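Local coordinates for uncharacterized protein conserved in bacteria (Cupriavidus necator, PDB 5DMH), which catalyses the ATP-dependent phosphorylation of 3-oxo-tetronate to 3-oxo-tetronate 4-phosphate, a step of four-carbon acid sugar metabolism, and is captured here with ADP, at residues 300-305 and 432-437; 412-417 and 448-453. One frame throughout, in Å; residues are numbered along the deposited sequence.

Contact 1 (300-305 and 432-437); sequences NGQVAR and ALKSGN. With ADP (adenosine-5'-diphosphate), chain C.
A single buried hydrogen bond between the side chains of Gln302 and Lys434 joins helix 297-308 to the end of strand 430-434, just behind the loop that receives the diphosphate of ADP. The two side chains approach from opposite directions, and Lys434 NZ donates to Gln302 OE1 over 2.7 Å. The ammonium nitrogen lies in the carboxamide plane on a lone pair of OE1, with a C=O...N angle of 123°. CE of the lysine comes along with it, 3.2 Å from OE1. Lys434 starts out with CG anti to its backbone N (chi1 -175°), but bends at chi3 and chi4, which curls NZ back over the loop that follows its own strand. There NZ also donates to Gly436 O at 2.9 Å, this time from above the carbonyl plane, and has a weak 3.4 Å bond to Ser435 O. With Phe438 O and Thr299 OG1, five oxygens surround three N-H groups, so some bonds must be shared or weak; together they probably stabilise the buried positive charge. The Gln302 amide is fixed at both ends: while OE1 accepts from the lysine, NE2 donates to Phe438 O and Gly440 O, which sets the rotation of the group. Lys434 NZ thus holds the carbonyl of Gly436 as a second-shell group, while the N-H of the same glycine donates to ADP O1B at 2.8 Å. This bond to a beta-phosphate oxygen is consistent with the place of Gly436 in the ATP site of this four-carbon acid sugar kinase.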
ATOM      1  N   ASN A 300      -4.415  16.829  -1.188  1.00 14.42           N
ATOM      2  CA  ASN A 300      -4.782  18.250  -1.078  1.00 12.62           C
ATOM      3  C   ASN A 300      -5.571  18.694  -2.296  1.00 16.69           C
ATOM      4  O   ASN A 300      -6.605  19.402  -2.180  1.00 17.74           O
ATOM      5  CB  ASN A 300      -3.569  19.147  -0.774  1.00 14.20           C
ATOM      6  CG  ASN A 300      -3.268  19.239   0.727  1.00 17.98           C
ATOM      7  OD1 ASN A 300      -3.839  20.060   1.441  1.00 18.97           O
ATOM      8  ND2 ASN A 300      -2.365  18.398   1.204  1.00 18.09           N
ATOM      9  N   GLY A 301      -5.108  18.281  -3.471  1.00 15.25           N
ATOM     10  CA  GLY A 301      -5.772  18.633  -4.699  1.00 16.86           C
ATOM     11  C   GLY A 301      -7.149  18.009  -4.830  1.00 17.46           C
ATOM     12  O   GLY A 301      -8.075  18.633  -5.368  1.00 16.40           O
ATOM     13  N   GLN A 302      -7.303  16.800  -4.293  1.00 18.39           N
ATOM     14  CA  GLN A 302      -8.596  16.088  -4.323  1.00 17.02           C
ATOM     15  C   GLN A 302      -9.623  16.726  -3.403  1.00 16.77           C
ATOM     16  O   GLN A 302     -10.792  16.839  -3.758  1.00 15.54           O
ATOM     17  CB  GLN A 302      -8.405  14.594  -3.995  1.00 16.27           C
ATOM     18  CG  GLN A 302      -7.769  13.841  -5.165  1.00 14.65           C
ATOM     19  CD  GLN A 302      -6.855  12.697  -4.785  1.00 14.92           C
ATOM     20  OE1 GLN A 302      -6.599  12.418  -3.607  1.00 16.63           O
ATOM     21  NE2 GLN A 302      -6.289  12.060  -5.814  1.00 14.82           N
ATOM     22  N   VAL A 303      -9.161  17.172  -2.241  1.00 15.54           N
ATOM     23  CA  VAL A 303      -9.993  17.906  -1.288  1.00 16.23           C
ATOM     24  C   VAL A 303     -10.411  19.260  -1.885  1.00 19.49           C
ATOM     25  O   VAL A 303     -11.580  19.664  -1.828  1.00 17.36           O
ATOM     26  CB  VAL A 303      -9.213  18.094   0.028  1.00 15.87           C
ATOM     27  CG1 VAL A 303      -9.854  19.149   0.912  1.00 23.91           C
ATOM     28  CG2 VAL A 303      -9.049  16.745   0.767  1.00 16.64           C
ATOM     29  N   ALA A 304      -9.462  19.957  -2.501  1.00 19.38           N
ATOM     30  CA  ALA A 304      -9.772  21.274  -3.088  1.00 18.88           C
ATOM     31  C   ALA A 304     -10.819  21.149  -4.195  1.00 19.79           C
ATOM     32  O   ALA A 304     -11.708  21.993  -4.342  1.00 23.33           O
ATOM     33  CB  ALA A 304      -8.520  21.900  -3.604  1.00 20.91           C
ATOM     34  N   ARG A 305     -10.700  20.101  -4.999  1.00 18.74           N
ATOM     35  CA  ARG A 305     -11.651  19.877  -6.081  1.00 25.12           C
ATOM     36  C   ARG A 305     -13.056  19.655  -5.501  1.00 20.39           C
ATOM     37  O   ARG A 305     -14.030  20.234  -5.964  1.00 24.21           O
ATOM     38  CB  ARG A 305     -11.209  18.672  -6.895  1.00 19.94           C
ATOM     39  CG  ARG A 305     -12.121  18.303  -8.028  1.00 21.26           C
ATOM     40  CD  ARG A 305     -12.386  19.468  -8.955  1.00 29.56           C
ATOM     41  NE  ARG A 305     -13.072  19.021 -10.160  1.00 46.48           N
ATOM     42  CZ  ARG A 305     -13.814  19.794 -10.950  1.00 52.52           C
ATOM     43  NH1 ARG A 305     -13.988  21.086 -10.685  1.00 48.47           N
ATOM     44  NH2 ARG A 305     -14.392  19.261 -12.014  1.00 56.56           N
ATOM     45  N   ALA A 432     -12.689   1.915  -1.303  1.00 16.70           N
ATOM     46  CA  ALA A 432     -11.592   2.325  -2.173  1.00 18.12           C
ATOM     47  C   ALA A 432     -10.549   2.897  -1.241  1.00 16.77           C
ATOM     48  O   ALA A 432     -10.803   3.878  -0.537  1.00 17.28           O
ATOM     49  CB  ALA A 432     -12.050   3.373  -3.204  1.00 19.22           C
ATOM     50  N   LEU A 433      -9.408   2.227  -1.174  1.00 15.16           N
ATOM     51  CA  LEU A 433      -8.344   2.572  -0.262  1.00 13.53           C
ATOM     52  C   LEU A 433      -7.220   3.188  -1.089  1.00 18.31           C
ATOM     53  O   LEU A 433      -6.432   2.478  -1.720  1.00 16.12           O
ATOM     54  CB  LEU A 433      -7.844   1.321   0.469  1.00 13.11           C
ATOM     55  CG  LEU A 433      -8.943   0.558   1.215  1.00 15.62           C
ATOM     56  CD1 LEU A 433      -8.389  -0.627   1.999  1.00 19.03           C
ATOM     57  CD2 LEU A 433      -9.767   1.478   2.126  1.00 13.79           C
ATOM     58  N   LYS A 434      -7.167   4.508  -1.066  1.00 16.36           N
ATOM     59  CA  LYS A 434      -6.294   5.289  -1.945  1.00 17.62           C
ATOM     60  C   LYS A 434      -4.982   5.681  -1.276  1.00 12.46           C
ATOM     61  O   LYS A 434      -4.936   6.512  -0.384  1.00 15.15           O
ATOM     62  CB  LYS A 434      -7.030   6.557  -2.385  1.00 19.63           C
ATOM     63  CG  LYS A 434      -6.298   7.430  -3.404  1.00 17.74           C
ATOM     64  CD  LYS A 434      -6.749   8.881  -3.247  1.00 15.95           C
ATOM     65  CE  LYS A 434      -5.874   9.598  -2.240  1.00 16.35           C
ATOM     66  NZ  LYS A 434      -4.889  10.472  -2.886  1.00 16.00           N
ATOM     67  N   SER A 435      -3.885   5.071  -1.705  1.00 13.16           N
ATOM     68  CA  SER A 435      -2.582   5.569  -1.297  1.00 13.92           C
ATOM     69  C   SER A 435      -2.506   7.074  -1.501  1.00 13.67           C
ATOM     70  O   SER A 435      -2.998   7.614  -2.496  1.00 17.46           O
ATOM     71  CB  SER A 435      -1.484   4.872  -2.090  1.00 15.98           C
ATOM     72  OG  SER A 435      -0.231   5.089  -1.466  1.00 22.99           O
ATOM     73  N   GLY A 436      -1.890   7.763  -0.552  1.00 13.60           N
ATOM     74  CA  GLY A 436      -1.924   9.204  -0.533  1.00 11.73           C
ATOM     75  C   GLY A 436      -1.525   9.890  -1.827  1.00 13.37           C
ATOM     76  O   GLY A 436      -2.145  10.881  -2.233  1.00 15.14           O
ATOM     77  N   ASN A 437      -0.495   9.378  -2.486  1.00 15.70           N
ATOM     78  CA  ASN A 437      -0.007  10.001  -3.695  1.00 16.33           C
ATOM     79  C   ASN A 437      -0.798   9.649  -4.975  1.00 14.67           C
ATOM     80  O   ASN A 437      -0.495  10.178  -6.058  1.00 16.19           O
ATOM     81  CB  ASN A 437       1.474   9.634  -3.898  1.00 18.31           C
ATOM     82  CG  ASN A 437       2.388  10.292  -2.888  1.00 18.92           C
ATOM     83  OD1 ASN A 437       2.230  11.460  -2.543  1.00 22.13           O
ATOM     84  ND2 ASN A 437       3.371   9.549  -2.431  1.00 15.65           N
TER
HETATM   85  PB  ADP C 501      -0.162   8.711   2.855  1.00 15.16           P
HETATM   86  O1B ADP C 501      -0.864   7.593   2.091  1.00 14.52           O
HETATM   87  O2B ADP C 501      -0.285  10.039   2.128  1.00 15.66           O
HETATM   88  O3B ADP C 501       1.257   8.361   3.279  1.00 16.15           O
HETATM   89  PA  ADP C 501      -1.158   8.185   5.557  1.00 15.91           P
HETATM   90  O1A ADP C 501      -2.570   8.179   5.990  1.00 17.02           O
HETATM   91  O2A ADP C 501      -0.363   6.929   5.442  1.00 14.95           O
HETATM   92  O3A ADP C 501      -1.087   9.018   4.160  1.00 12.58           O
HETATM   93  O5' ADP C 501      -0.263   9.089   6.536  1.00 16.92           O
HETATM   94  C5' ADP C 501      -0.602  10.436   6.833  1.00 15.23           C
HETATM   95  C4' ADP C 501      -0.329  10.694   8.311  1.00 16.66           C
HETATM   96  O4' ADP C 501      -0.319  12.092   8.553  1.00 17.38           O
HETATM   97  C3' ADP C 501      -1.416  10.100   9.199  1.00 18.61           C
HETATM   98  O3' ADP C 501      -0.864   9.608  10.435  1.00 16.92           O
HETATM   99  C2' ADP C 501      -2.301  11.281   9.443  1.00 17.46           C
HETATM  100  O2' ADP C 501      -3.154  11.106  10.555  1.00 18.03           O
HETATM  101  C1' ADP C 501      -1.270  12.376   9.571  1.00 14.30           C
HETATM  102  N9  ADP C 501      -1.894  13.679   9.365  1.00 19.02           N
HETATM  103  C8  ADP C 501      -2.826  14.003   8.436  1.00 21.63           C
HETATM  104  N7  ADP C 501      -3.200  15.285   8.560  1.00 19.87           N
HETATM  105  C5  ADP C 501      -2.490  15.787   9.598  1.00 16.97           C
HETATM  106  C6  ADP C 501      -2.427  17.082  10.274  1.00 19.38           C
HETATM  107  N6  ADP C 501      -3.199  18.079   9.794  1.00 16.08           N
HETATM  108  N1  ADP C 501      -1.564  17.222  11.298  1.00 18.33           N
HETATM  109  C2  ADP C 501      -0.786  16.208  11.733  1.00 20.13           C
HETATM  110  N3  ADP C 501      -0.796  14.971  11.183  1.00 18.13           N
HETATM  111  C4  ADP C 501      -1.636  14.724  10.133  1.00 18.79           C

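Contact 2 (412-417 and 448-453); sequences AQIAPG and LRQLGG
Gln450, near the end of helix 443-451, lays its carboxamide against strand 407-415 of the nucleotide-binding domain, where a classic beta bulge makes Ile414 and Ala415 both face Val418. The closest side-chain packing is of Ile414 CG1 against the carboxamide, 3.5 Å from Gln450 CD and equally close to both heteroatoms of the amide. OE1 is also 3.5 Å from Ile414 CA, while NE2 turns toward the preceding residues and comes within 3.6 Å of Ala412 CB. The glutamine reaches the strand because CG is anti to its backbone N (chi1 -162°) and the chain runs on extended; it slides past the isoleucine in the opposite direction. Farther in, strand 418-423 provides a common floor, with Ile414, Gln450 and Leu451 all packing on Ala420. Ala412 is paired with Ala420 through the backbone. Gln413 points away from the helix, and its amide bonds instead to Asn49 and Glu152. The helix itself stops just beyond the contact: Gly452 has a positive phi of 156°, and its N makes weak bonds to Leu448 O and Arg449 O. At the strand side, Gln450 NE2 lies 3.1 Å from Ala412 O.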
ATOM      1  N   ALA A 412     -12.513  -3.625 -10.071  1.00 24.35           N
ATOM      2  CA  ALA A 412     -11.859  -2.955 -11.181  1.00 26.51           C
ATOM      3  C   ALA A 412     -11.015  -1.781 -10.735  1.00 22.59           C
ATOM      4  O   ALA A 412     -11.317  -1.132  -9.735  1.00 20.33           O
ATOM      5  CB  ALA A 412     -12.894  -2.492 -12.208  1.00 26.79           C
ATOM      6  N   GLN A 413      -9.957  -1.506 -11.500  1.00 23.04           N
ATOM      7  CA  GLN A 413      -9.089  -0.369 -11.217  1.00 21.95           C
ATOM      8  C   GLN A 413      -9.869   0.931 -11.401  1.00 20.30           C
ATOM      9  O   GLN A 413     -10.523   1.126 -12.419  1.00 24.27           O
ATOM     10  CB  GLN A 413      -7.873  -0.386 -12.157  1.00 17.55           C
ATOM     11  CG  GLN A 413      -6.911   0.783 -11.940  1.00 17.15           C
ATOM     12  CD  GLN A 413      -5.589   0.577 -12.644  1.00 21.36           C
ATOM     13  OE1 GLN A 413      -4.901  -0.435 -12.430  1.00 22.95           O
ATOM     14  NE2 GLN A 413      -5.226   1.518 -13.504  1.00 22.63           N
ATOM     15  N   ILE A 414      -9.793   1.810 -10.405  1.00 20.03           N
ATOM     16  CA  ILE A 414     -10.337   3.164 -10.496  1.00 25.87           C
ATOM     17  C   ILE A 414      -9.287   4.143 -11.047  1.00 23.62           C
ATOM     18  O   ILE A 414      -9.575   4.929 -11.941  1.00 23.99           O
ATOM     19  CB  ILE A 414     -10.787   3.649  -9.113  1.00 24.30           C
ATOM     20  CG1 ILE A 414     -11.816   2.672  -8.520  1.00 22.55           C
ATOM     21  CG2 ILE A 414     -11.340   5.064  -9.192  1.00 18.83           C
ATOM     22  CD1 ILE A 414     -12.016   2.866  -7.033  1.00 21.86           C
ATOM     23  N   ALA A 415      -8.077   4.070 -10.499  1.00 17.60           N
ATOM     24  CA  ALA A 415      -6.916   4.851 -10.940  1.00 17.89           C
ATOM     25  C   ALA A 415      -5.690   3.970 -10.771  1.00 21.46           C
ATOM     26  O   ALA A 415      -5.737   2.987 -10.043  1.00 15.86           O
ATOM     27  CB  ALA A 415      -6.760   6.079 -10.110  1.00 13.86           C
ATOM     28  N   PRO A 416      -4.588   4.309 -11.428  1.00 18.07           N
ATOM     29  CA  PRO A 416      -3.408   3.457 -11.220  1.00 16.48           C
ATOM     30  C   PRO A 416      -3.092   3.284  -9.735  1.00 16.83           C
ATOM     31  O   PRO A 416      -3.062   4.253  -8.956  1.00 18.91           O
ATOM     32  CB  PRO A 416      -2.300   4.203 -11.980  1.00 20.57           C
ATOM     33  CG  PRO A 416      -3.050   4.977 -13.057  1.00 24.38           C
ATOM     34  CD  PRO A 416      -4.331   5.411 -12.364  1.00 19.25           C
ATOM     35  N   GLY A 417      -2.887   2.029  -9.339  1.00 16.61           N
ATOM     36  CA  GLY A 417      -2.627   1.681  -7.965  1.00 15.29           C
ATOM     37  C   GLY A 417      -3.845   1.618  -7.032  1.00 19.34           C
ATOM     38  O   GLY A 417      -3.669   1.359  -5.851  1.00 18.10           O
ATOM     39  N   LEU A 448     -16.361   7.131  -5.615  1.00 18.26           N
ATOM     40  CA  LEU A 448     -17.697   6.969  -5.063  1.00 19.83           C
ATOM     41  C   LEU A 448     -18.619   6.347  -6.101  1.00 19.56           C
ATOM     42  O   LEU A 448     -19.405   5.448  -5.790  1.00 21.80           O
ATOM     43  CB  LEU A 448     -18.266   8.315  -4.613  1.00 19.74           C
ATOM     44  CG  LEU A 448     -17.791   8.761  -3.240  1.00 23.61           C
ATOM     45  CD1 LEU A 448     -18.167  10.203  -3.064  1.00 24.46           C
ATOM     46  CD2 LEU A 448     -18.431   7.888  -2.135  1.00 24.88           C
ATOM     47  N   ARG A 449     -18.542   6.846  -7.332  1.00 23.06           N
ATOM     48  CA  ARG A 449     -19.371   6.339  -8.425  1.00 24.41           C
ATOM     49  C   ARG A 449     -19.040   4.912  -8.830  1.00 22.72           C
ATOM     50  O   ARG A 449     -19.931   4.126  -9.123  1.00 23.82           O
ATOM     51  CB  ARG A 449     -19.267   7.248  -9.664  1.00 22.91           C
ATOM     52  CG  ARG A 449     -19.980   8.569  -9.501  1.00 30.37           C
ATOM     53  CD  ARG A 449     -19.807   9.465 -10.723  1.00 34.86           C
ATOM     54  NE  ARG A 449     -20.568  10.700 -10.589  1.00 45.32           N
ATOM     55  CZ  ARG A 449     -21.882  10.802 -10.803  1.00 54.80           C
ATOM     56  NH1 ARG A 449     -22.598   9.740 -11.162  1.00 53.34           N
ATOM     57  NH2 ARG A 449     -22.489  11.973 -10.654  1.00 54.03           N
ATOM     58  N   GLN A 450     -17.759   4.571  -8.885  1.00 23.24           N
ATOM     59  CA  GLN A 450     -17.411   3.222  -9.263  1.00 27.86           C
ATOM     60  C   GLN A 450     -17.817   2.208  -8.177  1.00 26.17           C
ATOM     61  O   GLN A 450     -18.182   1.084  -8.489  1.00 30.65           O
ATOM     62  CB  GLN A 450     -15.922   3.110  -9.576  1.00 31.45           C
ATOM     63  CG  GLN A 450     -15.638   1.859 -10.366  1.00 43.45           C
ATOM     64  CD  GLN A 450     -14.233   1.808 -10.898  1.00 44.09           C
ATOM     65  OE1 GLN A 450     -13.728   2.779 -11.471  1.00 37.16           O
ATOM     66  NE2 GLN A 450     -13.584   0.668 -10.707  1.00 40.59           N
ATOM     67  N   LEU A 451     -17.770   2.622  -6.910  1.00 22.34           N
ATOM     68  CA  LEU A 451     -18.145   1.747  -5.797  1.00 21.00           C
ATOM     69  C   LEU A 451     -19.640   1.386  -5.859  1.00 30.10           C
ATOM     70  O   LEU A 451     -20.053   0.282  -5.480  1.00 29.18           O
ATOM     71  CB  LEU A 451     -17.788   2.405  -4.458  1.00 20.69           C
ATOM     72  CG  LEU A 451     -16.325   2.555  -4.058  1.00 19.77           C
ATOM     73  CD1 LEU A 451     -16.239   3.047  -2.617  1.00 22.29           C
ATOM     74  CD2 LEU A 451     -15.549   1.253  -4.216  1.00 22.80           C
ATOM     75  N   GLY A 452     -20.461   2.303  -6.352  1.00 30.11           N
ATOM     76  CA  GLY A 452     -21.869   1.997  -6.496  1.00 35.28           C
ATOM     77  C   GLY A 452     -22.770   3.209  -6.516  1.00 39.72           C
ATOM     78  O   GLY A 452     -22.310   4.354  -6.477  1.00 32.08           O
ATOM     79  N   GLY A 453     -24.070   2.942  -6.575  1.00 35.05           N
ATOM     80  CA  GLY A 453     -25.071   3.990  -6.633  1.00 41.01           C
ATOM     81  C   GLY A 453     -25.429   4.609  -5.292  1.00 46.95           C
ATOM     82  O   GLY A 453     -24.992   4.166  -4.227  1.00 43.03           O
TER

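In the fold
Helix 443-451 and the sheet of the nucleotide-binding domain bring the two contacts together. Contact 1 is buried and carried by a polar bond, a lysine-glutamine hydrogen bond behind the segment whose Gly436 N binds ADP; contact 2 lies at the surface, away from the nucleotide site, and rests mostly on a glutamine lying along an isoleucine. Their centres are about 13 Å apart, yet they meet directly: Ala432 CB packs on Ile414 CD1 at 3.9 Å, and Ala432 N on Leu451 CD1 at 4.0 Å. The same helix also serves both, since Phe443 at its start touches Gln302 and Lys434 while its last turn carries Gln450. Strand 430-434 thus runs from packing on Ile414 and Leu451 to the nucleotide site.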